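PDB 5VOG: putative phosphoribosyltransferase, which probably acts as a glycosyltransferase of the type I phosphoribosyltransferase family and binds the alarmone ppGpp. Local coordinates for residues Y17-I31 with F49-I61. Residues are numbered along the deposited sequence; the frame is centred on the assembly and turned at random. Where two conformers were deposited one is given.
Sequences YDDIHRVIKALAEKI and FIPARMLRCFLEI. With G4P (guanosine-5',3'-tetraphosphate), chain D.
The 17-31 segment of helix 17-33 and helix 49-59 approach to 8.9 Å between axes and cross at -55°, with Ile24 nearest Leu55 and Ala28 nearest Phe58 along the backbones. Ile24 enters a hole formed by Pro51, Met54, Leu55 and Phe58. Its CG2, anti to the backbone N, presses on the backbone of helix 49-59, 3.5 Å from Leu55 N, while CD1 reaches Pro51. Phe58 answers as a knob among His21, Ile24, Lys25 and Ala28. One face of its ring receives Lys25, whose CA lies 3.9 Å from the centroid in a CH-pi contact and whose CB and CG continue across CE1 and CZ; Cys57 SG lies over the opposite face. The edge of Phe58 turns toward the His21 face, an offset edge-to-face pair with planes at 67°. Ala28 CB fits tightly against Phe58 CB (3.4 Å) and also meets Leu55 CD1. Met54, extended beyond CG, carries SD to 3.7 Å from Ile20 CG2, crossing Ile24 on the way. His21 ND1 and Tyr17 OH of the second subunit are hydrogen-bonded, reciprocally. PD of ppGpp lies at the Arg56 guanidinium edge, in its plane: NH1 donates to O2D and NH2 to O3D (2.8 Å), both nearly straight, with Arg53 NE over one face; Tyr70 and Thr113 of the second subunit also bind this nucleotide. The interhelical contact is thus apolar and aromatic, while His21 and Arg56 direct polar atoms to the second subunit and ppGpp.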
loop_
_atom_site.group_PDB
_atom_site.type_symbol
_atom_site.label_atom_id
_atom_site.label_comp_id
_atom_site.label_asym_id
_atom_site.label_seq_id
_atom_site.Cartn_x
_atom_site.Cartn_y
_atom_site.Cartn_z
ATOM N N TYR A 17 14.642 3.631 0.933
ATOM C CA TYR A 17 13.547 3.039 1.696
ATOM C C TYR A 17 13.779 3.198 3.191
ATOM O O TYR A 17 12.860 3.550 3.935
ATOM C CB TYR A 17 13.387 1.555 1.363
ATOM C CG TYR A 17 12.665 1.238 0.070
ATOM C CD1 TYR A 17 11.293 1.457 -0.060
ATOM C CD2 TYR A 17 13.343 0.668 -1.006
ATOM C CE1 TYR A 17 10.627 1.157 -1.240
ATOM C CE2 TYR A 17 12.682 0.358 -2.189
ATOM C CZ TYR A 17 11.327 0.603 -2.302
ATOM O OH TYR A 17 10.664 0.295 -3.478
ATOM N N ASP A 18 15.010 2.947 3.648
ATOM C CA ASP A 18 15.305 3.046 5.075
ATOM C C ASP A 18 15.192 4.482 5.575
ATOM O O ASP A 18 14.721 4.711 6.696
ATOM C CB ASP A 18 16.700 2.506 5.370
ATOM C CG ASP A 18 16.794 0.990 5.236
ATOM O OD1 ASP A 18 15.750 0.328 5.067
ATOM O OD2 ASP A 18 17.921 0.457 5.302
ATOM N N ASP A 19 15.646 5.459 4.775
ATOM C CA ASP A 19 15.451 6.865 5.129
ATOM C C ASP A 19 13.988 7.133 5.453
ATOM O O ASP A 19 13.657 7.794 6.445
ATOM C CB ASP A 19 15.873 7.795 3.982
ATOM C CG ASP A 19 17.372 7.874 3.769
ATOM O OD1 ASP A 19 18.162 7.688 4.725
ATOM O OD2 ASP A 19 17.750 8.173 2.613
ATOM N N ILE A 20 13.094 6.630 4.603
ATOM C CA ILE A 20 11.675 6.909 4.763
ATOM C C ILE A 20 11.115 6.164 5.965
ATOM O O ILE A 20 10.337 6.720 6.750
ATOM C CB ILE A 20 10.951 6.557 3.449
ATOM C CG1 ILE A 20 11.321 7.628 2.406
ATOM C CG2 ILE A 20 9.433 6.401 3.649
ATOM C CD1 ILE A 20 10.902 7.286 0.988
ATOM N N HIS A 21 11.530 4.906 6.149
ATOM C CA HIS A 21 11.137 4.138 7.328
ATOM C C HIS A 21 11.469 4.885 8.620
ATOM O O HIS A 21 10.639 4.945 9.539
ATOM C CB HIS A 21 11.830 2.771 7.287
ATOM C CG HIS A 21 11.404 1.826 8.369
ATOM N ND1 HIS A 21 10.537 0.778 8.143
ATOM C CD2 HIS A 21 11.744 1.758 9.678
ATOM C CE1 HIS A 21 10.358 0.109 9.269
ATOM N NE2 HIS A 21 11.081 0.682 10.215
ATOM N N ARG A 22 12.664 5.485 8.698
ATOM C CA ARG A 22 13.055 6.219 9.901
ATOM C C ARG A 22 12.169 7.441 10.123
ATOM O O ARG A 22 11.823 7.768 11.267
ATOM C CB ARG A 22 14.526 6.631 9.809
ATOM C CG ARG A 22 15.503 5.468 9.699
ATOM C CD ARG A 22 16.928 5.947 9.444
ATOM N NE ARG A 22 17.799 4.852 9.014
ATOM C CZ ARG A 22 18.465 4.053 9.844
ATOM N NH1 ARG A 22 18.365 4.221 11.157
ATOM N NH2 ARG A 22 19.231 3.084 9.363
ATOM N N VAL A 23 11.796 8.138 9.045
ATOM C CA VAL A 23 10.891 9.278 9.181
ATOM C C VAL A 23 9.519 8.813 9.657
ATOM O O VAL A 23 8.892 9.454 10.507
ATOM C CB VAL A 23 10.794 10.057 7.855
ATOM C CG1 VAL A 23 9.715 11.141 7.940
ATOM C CG2 VAL A 23 12.129 10.687 7.502
ATOM N N ILE A 24 9.029 7.692 9.116
ATOM C CA ILE A 24 7.724 7.174 9.522
ATOM C C ILE A 24 7.709 6.833 11.013
ATOM O O ILE A 24 6.724 7.098 11.712
ATOM C CB ILE A 24 7.340 5.958 8.659
ATOM C CG1 ILE A 24 7.093 6.367 7.201
ATOM C CG2 ILE A 24 6.119 5.257 9.244
ATOM C CD1 ILE A 24 5.821 7.208 6.998
ATOM N N LYS A 25 8.792 6.232 11.524
ATOM C CA LYS A 25 8.876 5.970 12.959
ATOM C C LYS A 25 8.735 7.261 13.761
ATOM O O LYS A 25 7.998 7.316 14.755
ATOM C CB LYS A 25 10.202 5.284 13.289
ATOM C CG LYS A 25 10.378 4.924 14.758
ATOM C CD LYS A 25 11.645 4.118 14.993
ATOM C CE LYS A 25 11.759 3.669 16.443
ATOM N NZ LYS A 25 12.971 2.823 16.669
ATOM N N ALA A 26 9.418 8.321 13.325
ATOM C CA ALA A 26 9.318 9.601 14.022
ATOM C C ALA A 26 7.926 10.207 13.868
ATOM O O ALA A 26 7.415 10.849 14.797
ATOM C CB ALA A 26 10.382 10.555 13.490
ATOM N N LEU A 27 7.308 10.028 12.700
ATOM C CA LEU A 27 5.951 10.520 12.488
ATOM C C LEU A 27 4.966 9.832 13.426
ATOM O O LEU A 27 4.094 10.483 14.014
ATOM C CB LEU A 27 5.550 10.305 11.026
ATOM C CG LEU A 27 4.122 10.635 10.584
ATOM C CD1 LEU A 27 3.774 12.099 10.870
ATOM C CD2 LEU A 27 3.971 10.333 9.108
ATOM N N ALA A 28 5.095 8.513 13.586
ATOM C CA ALA A 28 4.236 7.801 14.528
ATOM C C ALA A 28 4.371 8.365 15.935
ATOM O O ALA A 28 3.384 8.449 16.673
ATOM C CB ALA A 28 4.565 6.310 14.517
ATOM N N GLU A 29 5.589 8.751 16.325
ATOM C CA GLU A 29 5.791 9.314 17.657
ATOM C C GLU A 29 5.121 10.675 17.787
ATOM O O GLU A 29 4.546 10.992 18.837
ATOM C CB GLU A 29 7.285 9.413 17.968
ATOM C CG GLU A 29 7.609 10.021 19.331
ATOM C CD GLU A 29 7.308 9.086 20.491
ATOM O OE1 GLU A 29 6.837 7.953 20.252
ATOM O OE2 GLU A 29 7.552 9.487 21.650
ATOM N N LYS A 30 5.177 11.495 16.732
ATOM C CA LYS A 30 4.471 12.777 16.756
ATOM C C LYS A 30 2.974 12.572 16.946
ATOM O O LYS A 30 2.324 13.302 17.708
ATOM C CB LYS A 30 4.707 13.549 15.457
ATOM C CG LYS A 30 6.126 13.988 15.175
ATOM C CD LYS A 30 6.172 14.819 13.883
ATOM C CE LYS A 30 7.602 15.178 13.499
ATOM N NZ LYS A 30 7.678 16.102 12.328
ATOM N N ILE A 31 2.408 11.595 16.236
ATOM C CA ILE A 31 0.982 11.305 16.343
ATOM C C ILE A 31 0.642 10.849 17.755
ATOM O O ILE A 31 -0.295 11.355 18.384
ATOM C CB ILE A 31 0.585 10.251 15.292
ATOM C CG1 ILE A 31 0.750 10.834 13.885
ATOM C CG2 ILE A 31 -0.843 9.766 15.532
ATOM C CD1 ILE A 31 0.818 9.788 12.763
ATOM N N PHE A 49 0.194 4.237 0.032
ATOM C CA PHE A 49 0.176 2.834 0.436
ATOM C C PHE A 49 1.427 2.453 1.224
ATOM O O PHE A 49 1.340 1.800 2.267
ATOM C CB PHE A 49 0.029 1.933 -0.796
ATOM C CG PHE A 49 -1.373 1.880 -1.362
ATOM C CD1 PHE A 49 -2.473 2.185 -0.584
ATOM C CD2 PHE A 49 -1.587 1.541 -2.676
ATOM C CE1 PHE A 49 -3.769 2.132 -1.124
ATOM C CE2 PHE A 49 -2.874 1.480 -3.214
ATOM C CZ PHE A 49 -3.959 1.755 -2.441
ATOM N N ILE A 50 2.605 2.813 0.726
ATOM C CA ILE A 50 3.823 2.385 1.415
ATOM C C ILE A 50 3.971 3.152 2.731
ATOM O O ILE A 50 4.191 2.520 3.770
ATOM C CB ILE A 50 5.056 2.502 0.502
ATOM C CG1 ILE A 50 4.887 1.545 -0.692
ATOM C CG2 ILE A 50 6.315 2.166 1.286
ATOM C CD1 ILE A 50 6.044 1.522 -1.661
ATOM N N PRO A 51 3.825 4.484 2.766
ATOM C CA PRO A 51 3.809 5.170 4.076
ATOM C C PRO A 51 2.806 4.595 5.070
ATOM O O PRO A 51 3.140 4.465 6.260
ATOM C CB PRO A 51 3.468 6.616 3.694
ATOM C CG PRO A 51 4.067 6.777 2.345
ATOM C CD PRO A 51 3.759 5.452 1.654
ATOM N N ALA A 52 1.598 4.227 4.618
ATOM C CA ALA A 52 0.599 3.695 5.549
ATOM C C ALA A 52 1.023 2.345 6.115
ATOM O O ALA A 52 0.864 2.096 7.316
ATOM C CB ALA A 52 -0.770 3.588 4.873
ATOM N N ARG A 53 1.547 1.443 5.274
ATOM C CA ARG A 53 1.936 0.143 5.812
ATOM C C ARG A 53 3.169 0.261 6.705
ATOM O O ARG A 53 3.265 -0.450 7.716
ATOM C CB ARG A 53 2.164 -0.868 4.685
ATOM C CG ARG A 53 2.565 -2.264 5.192
ATOM C CD ARG A 53 1.520 -2.851 6.141
ATOM N NE ARG A 53 1.900 -4.140 6.726
ATOM C CZ ARG A 53 2.707 -4.287 7.772
ATOM N NH1 ARG A 53 3.255 -3.224 8.365
ATOM N NH2 ARG A 53 2.968 -5.507 8.232
ATOM N N MET A 54 4.092 1.179 6.388
ATOM C CA MET A 54 5.178 1.459 7.324
ATOM C C MET A 54 4.631 1.993 8.643
ATOM O O MET A 54 5.077 1.590 9.725
ATOM C CB MET A 54 6.167 2.459 6.718
ATOM C CG MET A 54 7.012 1.907 5.570
ATOM S SD MET A 54 8.018 3.269 4.933
ATOM C CE MET A 54 9.156 2.390 3.859
ATOM N N LEU A 55 3.652 2.898 8.570
ATOM C CA LEU A 55 3.067 3.442 9.786
ATOM C C LEU A 55 2.368 2.364 10.610
ATOM O O LEU A 55 2.323 2.459 11.838
ATOM C CB LEU A 55 2.107 4.566 9.414
ATOM C CG LEU A 55 1.672 5.534 10.501
ATOM C CD1 LEU A 55 2.863 6.147 11.250
ATOM C CD2 LEU A 55 0.802 6.615 9.872
ATOM N N ARG A 56 1.821 1.327 9.955
ATOM C CA ARG A 56 1.133 0.281 10.709
ATOM C C ARG A 56 2.081 -0.453 11.643
ATOM O O ARG A 56 1.652 -0.968 12.683
ATOM C CB ARG A 56 0.455 -0.717 9.765
ATOM C CG ARG A 56 -0.719 -1.431 10.402
ATOM C CD ARG A 56 -1.321 -2.479 9.474
ATOM N NE ARG A 56 -0.603 -3.746 9.565
ATOM C CZ ARG A 56 -0.950 -4.859 8.922
ATOM N NH1 ARG A 56 -1.987 -4.865 8.097
ATOM N NH2 ARG A 56 -0.240 -5.966 9.091
ATOM N N CYS A 57 3.368 -0.509 11.292
ATOM C CA CYS A 57 4.359 -1.115 12.173
ATOM C C CYS A 57 4.337 -0.465 13.548
ATOM O O CYS A 57 4.508 -1.141 14.572
ATOM C CB CYS A 57 5.745 -0.976 11.548
ATOM S SG CYS A 57 7.067 -1.716 12.489
ATOM N N PHE A 58 4.106 0.845 13.586
ATOM C CA PHE A 58 4.185 1.619 14.811
ATOM C C PHE A 58 2.830 1.963 15.407
ATOM O O PHE A 58 2.735 2.119 16.624
ATOM C CB PHE A 58 4.981 2.898 14.545
ATOM C CG PHE A 58 6.348 2.627 13.989
ATOM C CD1 PHE A 58 7.381 2.233 14.828
ATOM C CD2 PHE A 58 6.598 2.735 12.629
ATOM C CE1 PHE A 58 8.637 1.951 14.317
ATOM C CE2 PHE A 58 7.849 2.453 12.114
ATOM C CZ PHE A 58 8.872 2.068 12.960
ATOM N N LEU A 59 1.775 2.060 14.598
ATOM C CA LEU A 59 0.458 2.417 15.119
ATOM C C LEU A 59 -0.469 1.226 15.316
ATOM O O LEU A 59 -1.388 1.308 16.139
ATOM C CB LEU A 59 -0.224 3.437 14.206
ATOM C CG LEU A 59 0.455 4.801 14.061
ATOM C CD1 LEU A 59 -0.444 5.712 13.242
ATOM C CD2 LEU A 59 0.760 5.432 15.422
ATOM N N GLU A 60 -0.268 0.140 14.570
ATOM C CA GLU A 60 -1.006 -1.115 14.739
ATOM C C GLU A 60 -2.518 -0.904 14.684
ATOM O O GLU A 60 -3.266 -1.316 15.576
ATOM C CB GLU A 60 -0.595 -1.822 16.031
ATOM C CG GLU A 60 0.879 -2.199 16.051
ATOM C CD GLU A 60 1.188 -3.306 17.035
ATOM O OE1 GLU A 60 1.067 -4.493 16.661
ATOM O OE2 GLU A 60 1.548 -2.987 18.184
ATOM N N ILE A 61 -2.964 -0.261 13.608
ATOM C CA ILE A 61 -4.382 -0.071 13.315
ATOM C C ILE A 61 -4.603 -0.428 11.849
ATOM O O ILE A 61 -3.675 -0.300 11.036
ATOM C CB ILE A 61 -4.844 1.364 13.637
ATOM C CG1 ILE A 61 -3.993 2.400 12.891
ATOM C CG2 ILE A 61 -4.798 1.619 15.139
ATOM C CD1 ILE A 61 -4.383 3.841 13.184
HETATM P PB G4P D . -2.021 -16.737 1.684
HETATM O O1B G4P D . -3.384 -17.077 1.343
HETATM O O2B G4P D . -1.022 -17.915 1.649
HETATM O O3B G4P D . -1.497 -15.575 0.782
HETATM O O3A G4P D . -1.944 -16.084 3.136
HETATM P PA G4P D . -2.409 -16.634 4.552
HETATM O O1A G4P D . -3.882 -16.608 4.681
HETATM O O2A G4P D . -1.781 -17.982 4.800
HETATM O "O5'" G4P D . -1.672 -15.577 5.520
HETATM C "C5'" G4P D . -2.154 -15.266 6.841
HETATM C "C4'" G4P D . -1.217 -14.262 7.458
HETATM O "O4'" G4P D . 0.040 -14.887 7.769
HETATM C "C3'" G4P D . -0.888 -13.064 6.561
HETATM O "O3'" G4P D . -1.272 -11.855 7.250
HETATM C "C2'" G4P D . 0.628 -13.114 6.351
HETATM O "O2'" G4P D . 1.251 -11.831 6.332
HETATM C "C1'" G4P D . 1.070 -13.947 7.552
HETATM N N9 G4P D . 2.301 -14.693 7.284
HETATM C C8 G4P D . 2.401 -15.950 6.749
HETATM N N7 G4P D . 3.643 -16.352 6.610
HETATM C C5 G4P D . 4.402 -15.291 7.083
HETATM C C6 G4P D . 5.818 -15.125 7.208
HETATM O O6 G4P D . 6.700 -15.932 6.900
HETATM N N1 G4P D . 6.153 -13.902 7.754
HETATM C C2 G4P D . 5.258 -12.937 8.137
HETATM N N2 G4P D . 5.761 -11.818 8.667
HETATM N N3 G4P D . 3.940 -13.077 8.027
HETATM C C4 G4P D . 3.584 -14.265 7.500
HETATM P PC G4P D . -2.749 -11.291 7.225
HETATM O O1C G4P D . -3.602 -11.986 8.227
HETATM O O2C G4P D . -3.200 -11.438 5.797
HETATM O O3C G4P D . -2.591 -9.739 7.554
HETATM P PD G4P D . -1.928 -8.503 6.795
HETATM O O1D G4P D . -1.745 -8.935 5.378
HETATM O O2D G4P D . -2.941 -7.345 6.943
HETATM O O3D G4P D . -0.656 -8.206 7.546
#